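Local coordinates for protein YibA (Escherichia coli, PDB 1OYZ) that is of unknown function but folds as an all-helical HEAT-repeat protein and may have an oxidoreductase activity, at residues Asn184-Val198 and Glu211-Arg223. Residues are numbered along the deposited sequence; the frame is centred on the assembly and turned at random.
Sequences NINKYDNSDIRDCFV and EAIIGLSYRKDKR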
ATOM      1  N   ASN A 184      -0.233   3.943  11.034  1.00 34.99           N
ATOM      2  CA  ASN A 184      -0.431   3.020  12.117  1.00 39.32           C
ATOM      3  C   ASN A 184       0.756   2.051  12.180  1.00 44.49           C
ATOM      4  O   ASN A 184       1.323   1.805  13.255  1.00 43.66           O
ATOM      5  CB  ASN A 184      -1.756   2.295  11.939  1.00 39.05           C
ATOM      6  CG  ASN A 184      -2.962   3.176  12.321  1.00 40.33           C
ATOM      7  OD1 ASN A 184      -4.079   2.969  11.829  1.00 40.14           O
ATOM      8  ND2 ASN A 184      -2.732   4.164  13.194  1.00 38.05           N
ATOM      9  N   ILE A 185       1.138   1.540  11.010  1.00 47.08           N
ATOM     10  CA  ILE A 185       2.256   0.618  10.849  1.00 50.18           C
ATOM     11  C   ILE A 185       3.544   1.145  11.496  1.00 51.05           C
ATOM     12  O   ILE A 185       4.267   0.401  12.156  1.00 51.92           O
ATOM     13  CB  ILE A 185       2.472   0.341   9.328  1.00 49.70           C
ATOM     14  CG1 ILE A 185       2.207  -1.134   9.042  1.00 52.36           C
ATOM     15  CG2 ILE A 185       3.832   0.835   8.872  1.00 52.71           C
ATOM     16  CD1 ILE A 185       0.752  -1.530   9.242  1.00 52.63           C
ATOM     17  N   ASN A 186       3.816   2.431  11.327  1.00 51.63           N
ATOM     18  CA  ASN A 186       5.016   3.014  11.898  1.00 52.66           C
ATOM     19  C   ASN A 186       4.798   3.658  13.266  1.00 52.13           C
ATOM     20  O   ASN A 186       5.724   4.201  13.859  1.00 51.76           O
ATOM     21  CB  ASN A 186       5.593   4.030  10.927  1.00 54.75           C
ATOM     22  CG  ASN A 186       6.083   3.387   9.640  1.00 57.48           C
ATOM     23  OD1 ASN A 186       6.184   4.045   8.608  1.00 59.77           O
ATOM     24  ND2 ASN A 186       6.406   2.096   9.700  1.00 58.72           N
ATOM     25  N   LYS A 187       3.571   3.585  13.766  1.00 52.87           N
ATOM     26  CA  LYS A 187       3.237   4.147  15.069  1.00 53.08           C
ATOM     27  C   LYS A 187       3.604   5.620  15.190  1.00 52.62           C
ATOM     28  O   LYS A 187       4.029   6.083  16.240  1.00 52.57           O
ATOM     29  CB  LYS A 187       3.914   3.339  16.184  1.00 54.75           C
ATOM     30  CG  LYS A 187       3.459   1.878  16.242  1.00 55.39           C
ATOM     31  CD  LYS A 187       4.159   1.119  17.355  1.00 57.51           C
ATOM     32  CE  LYS A 187       3.922  -0.381  17.253  1.00 58.11           C
ATOM     33  NZ  LYS A 187       4.483  -1.049  18.454  1.00 59.16           N
ATOM     34  N   TYR A 188       3.440   6.354  14.099  1.00 51.66           N
ATOM     35  CA  TYR A 188       3.722   7.773  14.107  1.00 51.91           C
ATOM     36  C   TYR A 188       2.621   8.458  14.919  1.00 50.48           C
ATOM     37  O   TYR A 188       1.451   8.086  14.832  1.00 48.30           O
ATOM     38  CB  TYR A 188       3.732   8.299  12.676  1.00 55.53           C
ATOM     39  CG  TYR A 188       4.888   7.789  11.853  1.00 59.96           C
ATOM     40  CD1 TYR A 188       4.844   7.825  10.456  1.00 60.45           C
ATOM     41  CD2 TYR A 188       6.045   7.287  12.469  1.00 60.69           C
ATOM     42  CE1 TYR A 188       5.918   7.372   9.690  1.00 63.09           C
ATOM     43  CE2 TYR A 188       7.120   6.831  11.716  1.00 62.70           C
ATOM     44  CZ  TYR A 188       7.056   6.876  10.324  1.00 63.41           C
ATOM     45  OH  TYR A 188       8.121   6.405   9.570  1.00 64.85           O
ATOM     46  N   ASP A 189       2.983   9.458  15.706  1.00 49.33           N
ATOM     47  CA  ASP A 189       1.972  10.123  16.509  1.00 48.49           C
ATOM     48  C   ASP A 189       2.298  11.575  16.831  1.00 46.54           C
ATOM     49  O   ASP A 189       3.439  11.933  17.114  1.00 47.21           O
ATOM     50  CB  ASP A 189       1.739   9.305  17.791  1.00 47.57           C
ATOM     51  CG  ASP A 189       0.545   9.787  18.605  1.00 48.14           C
ATOM     52  OD1 ASP A 189      -0.362  10.459  18.048  1.00 47.01           O
ATOM     53  OD2 ASP A 189       0.511   9.465  19.815  1.00 46.36           O
ATOM     54  N   ASN A 190       1.272  12.407  16.736  1.00 44.95           N
ATOM     55  CA  ASN A 190       1.363  13.824  17.038  1.00 43.93           C
ATOM     56  C   ASN A 190      -0.050  14.391  17.015  1.00 44.59           C
ATOM     57  O   ASN A 190      -1.002  13.742  16.552  1.00 43.76           O
ATOM     58  CB  ASN A 190       2.277  14.580  16.056  1.00 42.30           C
ATOM     59  CG  ASN A 190       1.802  14.514  14.621  1.00 41.07           C
ATOM     60  OD1 ASN A 190       0.662  14.839  14.299  1.00 37.82           O
ATOM     61  ND2 ASN A 190       2.700  14.110  13.739  1.00 43.58           N
ATOM     62  N   SER A 191      -0.192  15.600  17.524  1.00 43.55           N
ATOM     63  CA  SER A 191      -1.502  16.211  17.601  1.00 43.70           C
ATOM     64  C   SER A 191      -2.224  16.215  16.253  1.00 42.76           C
ATOM     65  O   SER A 191      -3.415  15.939  16.182  1.00 42.89           O
ATOM     66  CB  SER A 191      -1.357  17.628  18.154  1.00 42.45           C
ATOM     67  OG  SER A 191      -2.576  18.321  18.018  1.00 47.91           O
ATOM     68  N   ASP A 192      -1.491  16.509  15.181  1.00 41.35           N
ATOM     69  CA  ASP A 192      -2.082  16.554  13.860  1.00 40.56           C
ATOM     70  C   ASP A 192      -2.675  15.236  13.374  1.00 38.30           C
ATOM     71  O   ASP A 192      -3.751  15.208  12.778  1.00 37.03           O
ATOM     72  CB  ASP A 192      -1.055  17.050  12.841  1.00 44.09           C
ATOM     73  CG  ASP A 192      -0.597  18.479  13.111  1.00 47.10           C
ATOM     74  OD1 ASP A 192       0.085  18.736  14.139  1.00 48.44           O
ATOM     75  OD2 ASP A 192      -0.927  19.340  12.281  1.00 45.92           O
ATOM     76  N   ILE A 193      -1.965  14.143  13.613  1.00 39.11           N
ATOM     77  CA  ILE A 193      -2.438  12.843  13.174  1.00 37.06           C
ATOM     78  C   ILE A 193      -3.638  12.451  14.025  1.00 33.97           C
ATOM     79  O   ILE A 193      -4.638  11.955  13.516  1.00 31.36           O
ATOM     80  CB  ILE A 193      -1.310  11.777  13.251  1.00 40.01           C
ATOM     81  CG1 ILE A 193      -0.844  11.577  14.682  1.00 44.31           C
ATOM     82  CG2 ILE A 193      -0.121  12.215  12.410  1.00 39.93           C
ATOM     83  CD1 ILE A 193      -1.671  10.531  15.448  1.00 49.08           C
ATOM     84  N   ARG A 194      -3.567  12.689  15.322  1.00 31.95           N
ATOM     85  CA  ARG A 194      -4.716  12.352  16.128  1.00 32.99           C
ATOM     86  C   ARG A 194      -5.938  13.120  15.652  1.00 32.52           C
ATOM     87  O   ARG A 194      -7.002  12.532  15.416  1.00 31.92           O
ATOM     88  CB  ARG A 194      -4.432  12.625  17.588  1.00 34.47           C
ATOM     89  CG  ARG A 194      -3.644  11.524  18.177  1.00 38.10           C
ATOM     90  CD  ARG A 194      -3.432  11.742  19.618  1.00 43.10           C
ATOM     91  NE  ARG A 194      -2.387  10.864  20.107  1.00 45.71           N
ATOM     92  CZ  ARG A 194      -2.181  10.608  21.389  1.00 47.22           C
ATOM     93  NH1 ARG A 194      -2.965  11.167  22.306  1.00 47.17           N
ATOM     94  NH2 ARG A 194      -1.196   9.796  21.747  1.00 45.21           N
ATOM     95  N   ASP A 195      -5.791  14.430  15.465  1.00 32.56           N
ATOM     96  CA  ASP A 195      -6.934  15.209  15.014  1.00 31.83           C
ATOM     97  C   ASP A 195      -7.421  14.712  13.654  1.00 29.30           C
ATOM     98  O   ASP A 195      -8.629  14.680  13.406  1.00 29.55           O
ATOM     99  CB  ASP A 195      -6.604  16.721  14.977  1.00 34.24           C
ATOM    100  CG  ASP A 195      -6.206  17.274  16.361  1.00 38.64           C
ATOM    101  OD1 ASP A 195      -6.690  16.733  17.376  1.00 37.42           O
ATOM    102  OD2 ASP A 195      -5.416  18.251  16.437  1.00 40.89           O
ATOM    103  N   CYS A 196      -6.517  14.307  12.762  1.00 27.49           N
ATOM    104  CA  CYS A 196      -7.021  13.826  11.468  1.00 26.57           C
ATOM    105  C   CYS A 196      -7.764  12.514  11.689  1.00 25.95           C
ATOM    106  O   CYS A 196      -8.777  12.284  11.050  1.00 26.29           O
ATOM    107  CB  CYS A 196      -5.893  13.631  10.443  1.00 28.87           C
ATOM    108  SG  CYS A 196      -5.187  15.205   9.795  1.00 36.41           S
ATOM    109  N   PHE A 197      -7.278  11.667  12.600  1.00 23.48           N
ATOM    110  CA  PHE A 197      -7.977  10.426  12.846  1.00 28.28           C
ATOM    111  C   PHE A 197      -9.384  10.688  13.429  1.00 28.41           C
ATOM    112  O   PHE A 197     -10.352  10.069  12.971  1.00 30.43           O
ATOM    113  CB  PHE A 197      -7.152   9.514  13.761  1.00 33.22           C
ATOM    114  CG  PHE A 197      -6.058   8.756  13.039  1.00 32.06           C
ATOM    115  CD1 PHE A 197      -5.751   9.036  11.713  1.00 35.55           C
ATOM    116  CD2 PHE A 197      -5.350   7.766  13.682  1.00 34.55           C
ATOM    117  CE1 PHE A 197      -4.752   8.332  11.032  1.00 38.02           C
ATOM    118  CE2 PHE A 197      -4.341   7.049  13.017  1.00 37.20           C
ATOM    119  CZ  PHE A 197      -4.041   7.331  11.685  1.00 36.84           C
ATOM    120  N   VAL A 198      -9.506  11.605  14.400  1.00 26.81           N
ATOM    121  CA  VAL A 198     -10.820  11.916  14.995  1.00 26.33           C
ATOM    122  C   VAL A 198     -11.796  12.295  13.866  1.00 27.63           C
ATOM    123  O   VAL A 198     -12.924  11.808  13.807  1.00 25.07           O
ATOM    124  CB  VAL A 198     -10.702  13.090  16.050  1.00 28.05           C
ATOM    125  CG1 VAL A 198     -12.084  13.592  16.457  1.00 24.37           C
ATOM    126  CG2 VAL A 198      -9.924  12.617  17.286  1.00 22.67           C
ATOM    127  N   GLU A 211      -9.403   2.091  10.301  1.00 27.58           N
ATOM    128  CA  GLU A 211      -8.014   2.440  10.620  1.00 25.96           C
ATOM    129  C   GLU A 211      -7.935   3.603  11.642  1.00 26.28           C
ATOM    130  O   GLU A 211      -7.031   3.642  12.492  1.00 24.40           O
ATOM    131  CB  GLU A 211      -7.229   2.815   9.343  1.00 29.21           C
ATOM    132  CG  GLU A 211      -6.893   1.607   8.372  1.00 37.09           C
ATOM    133  CD  GLU A 211      -5.859   0.631   8.914  1.00 37.55           C
ATOM    134  OE1 GLU A 211      -4.963   1.127   9.641  1.00 37.93           O
ATOM    135  OE2 GLU A 211      -5.893  -0.619   8.594  1.00 41.55           O
ATOM    136  N   ALA A 212      -8.866   4.557  11.544  1.00 26.04           N
ATOM    137  CA  ALA A 212      -8.895   5.698  12.475  1.00 24.88           C
ATOM    138  C   ALA A 212      -9.202   5.168  13.881  1.00 24.44           C
ATOM    139  O   ALA A 212      -8.560   5.544  14.868  1.00 26.26           O
ATOM    140  CB  ALA A 212      -9.965   6.713  12.034  1.00 26.51           C
ATOM    141  N   ILE A 213     -10.178   4.277  13.959  1.00 25.18           N
ATOM    142  CA  ILE A 213     -10.538   3.674  15.232  1.00 24.93           C
ATOM    143  C   ILE A 213      -9.376   2.909  15.848  1.00 26.46           C
ATOM    144  O   ILE A 213      -9.077   3.065  17.044  1.00 24.09           O
ATOM    145  CB  ILE A 213     -11.739   2.722  15.072  1.00 25.54           C
ATOM    146  CG1 ILE A 213     -12.989   3.556  14.757  1.00 24.02           C
ATOM    147  CG2 ILE A 213     -11.927   1.896  16.349  1.00 26.77           C
ATOM    148  CD1 ILE A 213     -14.151   2.787  14.263  1.00 20.40           C
ATOM    149  N   ILE A 214      -8.691   2.082  15.057  1.00 28.24           N
ATOM    150  CA  ILE A 214      -7.577   1.341  15.660  1.00 29.84           C
ATOM    151  C   ILE A 214      -6.450   2.325  15.972  1.00 29.90           C
ATOM    152  O   ILE A 214      -5.779   2.223  16.997  1.00 28.46           O
ATOM    153  CB  ILE A 214      -7.064   0.152  14.758  1.00 33.02           C
ATOM    154  CG1 ILE A 214      -5.861   0.565  13.970  1.00 35.29           C
ATOM    155  CG2 ILE A 214      -8.140  -0.332  13.792  1.00 35.21           C
ATOM    156  CD1 ILE A 214      -4.607   0.075  14.619  1.00 37.54           C
ATOM    157  N   GLY A 215      -6.249   3.297  15.091  1.00 30.90           N
ATOM    158  CA  GLY A 215      -5.202   4.271  15.338  1.00 31.49           C
ATOM    159  C   GLY A 215      -5.447   5.072  16.617  1.00 29.82           C
ATOM    160  O   GLY A 215      -4.538   5.245  17.447  1.00 28.64           O
ATOM    161  N   LEU A 216      -6.669   5.557  16.793  1.00 28.72           N
ATOM    162  CA  LEU A 216      -6.955   6.345  17.989  1.00 27.86           C
ATOM    163  C   LEU A 216      -6.895   5.468  19.223  1.00 27.64           C
ATOM    164  O   LEU A 216      -6.375   5.882  20.246  1.00 27.29           O
ATOM    165  CB  LEU A 216      -8.316   7.047  17.876  1.00 26.34           C
ATOM    166  CG  LEU A 216      -8.240   8.214  16.885  1.00 30.34           C
ATOM    167  CD1 LEU A 216      -9.612   8.735  16.505  1.00 28.22           C
ATOM    168  CD2 LEU A 216      -7.407   9.317  17.505  1.00 30.07           C
ATOM    169  N   SER A 217      -7.400   4.242  19.140  1.00 28.78           N
ATOM    170  CA  SER A 217      -7.356   3.400  20.325  1.00 29.34           C
ATOM    171  C   SER A 217      -5.916   3.044  20.753  1.00 32.83           C
ATOM    172  O   SER A 217      -5.594   3.095  21.932  1.00 31.79           O
ATOM    173  CB  SER A 217      -8.188   2.136  20.109  1.00 27.05           C
ATOM    174  OG  SER A 217      -9.455   2.455  19.599  1.00 22.48           O
ATOM    175  N   TYR A 218      -5.045   2.684  19.818  1.00 36.06           N
ATOM    176  CA  TYR A 218      -3.683   2.373  20.226  1.00 39.35           C
ATOM    177  C   TYR A 218      -3.064   3.591  20.923  1.00 39.68           C
ATOM    178  O   TYR A 218      -2.300   3.455  21.880  1.00 38.76           O
ATOM    179  CB  TYR A 218      -2.838   1.919  19.022  1.00 43.46           C
ATOM    180  CG  TYR A 218      -3.025   0.443  18.723  1.00 50.59           C
ATOM    181  CD1 TYR A 218      -4.270  -0.062  18.305  1.00 52.63           C
ATOM    182  CD2 TYR A 218      -1.975  -0.467  18.915  1.00 52.34           C
ATOM    183  CE1 TYR A 218      -4.466  -1.440  18.091  1.00 54.85           C
ATOM    184  CE2 TYR A 218      -2.161  -1.844  18.708  1.00 54.52           C
ATOM    185  CZ  TYR A 218      -3.405  -2.325  18.300  1.00 55.25           C
ATOM    186  OH  TYR A 218      -3.589  -3.686  18.128  1.00 57.61           O
ATOM    187  N   ARG A 219      -3.426   4.777  20.447  1.00 39.86           N
ATOM    188  CA  ARG A 219      -2.948   6.032  21.017  1.00 41.95           C
ATOM    189  C   ARG A 219      -3.680   6.386  22.327  1.00 42.52           C
ATOM    190  O   ARG A 219      -3.406   7.435  22.908  1.00 42.84           O
ATOM    191  CB  ARG A 219      -3.157   7.181  20.018  1.00 45.97           C
ATOM    192  CG  ARG A 219      -2.713   6.900  18.578  1.00 50.10           C
ATOM    193  CD  ARG A 219      -1.219   7.029  18.420  1.00 55.37           C
ATOM    194  NE  ARG A 219      -0.694   6.344  17.231  1.00 58.96           N
ATOM    195  CZ  ARG A 219      -1.028   6.613  15.970  1.00 58.07           C
ATOM    196  NH1 ARG A 219      -1.908   7.566  15.699  1.00 59.22           N
ATOM    197  NH2 ARG A 219      -0.462   5.928  14.976  1.00 59.12           N
ATOM    198  N   LYS A 220      -4.629   5.557  22.777  1.00 40.58           N
ATOM    199  CA  LYS A 220      -5.341   5.835  24.035  1.00 39.98           C
ATOM    200  C   LYS A 220      -6.082   7.195  24.035  1.00 38.91           C
ATOM    201  O   LYS A 220      -6.202   7.853  25.068  1.00 38.34           O
ATOM    202  CB  LYS A 220      -4.337   5.831  25.194  1.00 42.22           C
ATOM    203  CG  LYS A 220      -3.354   4.650  25.181  1.00 45.04           C
ATOM    204  CD  LYS A 220      -3.882   3.470  25.998  1.00 47.47           C
ATOM    205  CE  LYS A 220      -3.038   2.198  25.812  1.00 48.40           C
ATOM    206  NZ  LYS A 220      -3.210   1.612  24.437  1.00 49.95           N
ATOM    207  N   ASP A 221      -6.569   7.611  22.880  1.00 35.98           N
ATOM    208  CA  ASP A 221      -7.259   8.883  22.742  1.00 34.88           C
ATOM    209  C   ASP A 221      -8.766   8.655  22.924  1.00 33.25           C
ATOM    210  O   ASP A 221      -9.432   8.071  22.070  1.00 31.16           O
ATOM    211  CB  ASP A 221      -6.916   9.454  21.360  1.00 34.65           C
ATOM    212  CG  ASP A 221      -7.349  10.898  21.179  1.00 37.53           C
ATOM    213  OD1 ASP A 221      -6.575  11.654  20.536  1.00 35.22           O
ATOM    214  OD2 ASP A 221      -8.452  11.259  21.645  1.00 36.48           O
ATOM    215  N   LYS A 222      -9.291   9.135  24.044  1.00 31.16           N
ATOM    216  CA  LYS A 222     -10.690   8.941  24.366  1.00 32.36           C
ATOM    217  C   LYS A 222     -11.702   9.556  23.431  1.00 29.96           C
ATOM    218  O   LYS A 222     -12.888   9.272  23.533  1.00 31.56           O
ATOM    219  CB  LYS A 222     -10.913   9.344  25.826  1.00 34.55           C
ATOM    220  CG  LYS A 222     -10.292   8.287  26.738  1.00 37.19           C
ATOM    221  CD  LYS A 222      -9.881   8.785  28.125  1.00 40.15           C
ATOM    222  CE  LYS A 222      -9.465   7.608  28.999  1.00 38.79           C
ATOM    223  NZ  LYS A 222      -8.987   8.063  30.307  1.00 40.84           N
ATOM    224  N   ARG A 223     -11.264  10.372  22.480  1.00 29.75           N
ATOM    225  CA  ARG A 223     -12.261  10.893  21.562  1.00 28.54           C
ATOM    226  C   ARG A 223     -12.843   9.771  20.674  1.00 27.99           C
ATOM    227  O   ARG A 223     -13.825   9.987  19.961  1.00 26.54           O
ATOM    228  CB  ARG A 223     -11.691  12.038  20.720  1.00 29.17           C
ATOM    229  CG  ARG A 223     -11.467  13.303  21.564  1.00 29.87           C
ATOM    230  CD  ARG A 223     -10.015  13.676  21.605  1.00 33.87           C
ATOM    231  NE  ARG A 223      -9.573  14.208  20.326  1.00 39.26           N
ATOM    232  CZ  ARG A 223      -8.301  14.347  19.965  1.00 42.29           C
ATOM    233  NH1 ARG A 223      -7.326  13.984  20.788  1.00 46.17           N
ATOM    234  NH2 ARG A 223      -8.001  14.877  18.792  1.00 44.31           N
TER
HETATM  235  O   HOH W   1      -3.847  10.447  24.549  1.00 44.06           O
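Asp195 and Arg223 form the salt bridge between the two segments: Asp195 OD1 lies 2.7 Å from Arg223 NH2, at the guanidinium edge and near its plane. Arg223 also pairs with Asp221, making a three-residue charge network where the chain after helix 211-218 runs past helix 191-198. The two helices pack at 137°, stacked as in the helical solenoid of HEAT repeats. Arg194 grips Asp189 side-on, NE to OD1 (2.9 Å) and NH2 to OD2, each oxygen using its syn lone pair. Extended from CG to NE, with CG anti to its own carbonyl carbon (chi1 -80°), Arg194 lays its guanidinium against Arg219 CB, with Arg219 O over one face; Asp221 OD1 packs 3.3 Å from Arg194 CD. With an alanine here, Asp189 would probably lose its two-nitrogen grip and be free to turn, opening a gap beside Arg219 CB. The Arg219 chain, bent at chi2 (-79°), slides past the Asp189 carboxylate and carries its guanidinium to Tyr188 O, which sits over one face. Phe197 CB packs on Leu216 CG (3.6 Å), Ala212 CA lies over one face of its ring, toward the rim, and Ile183 of helix 173-186 touches both Phe197 and Arg219. Gly215 has no side chain, so Phe197 CE2 can lie 3.7 Å from its CA, where a beta carbon would collide. Farther along, Leu216 CD1 reaches Val198 CG2 at 4.0 Å, and Val198 CG2 also lies 3.4 Å from Arg223 NE.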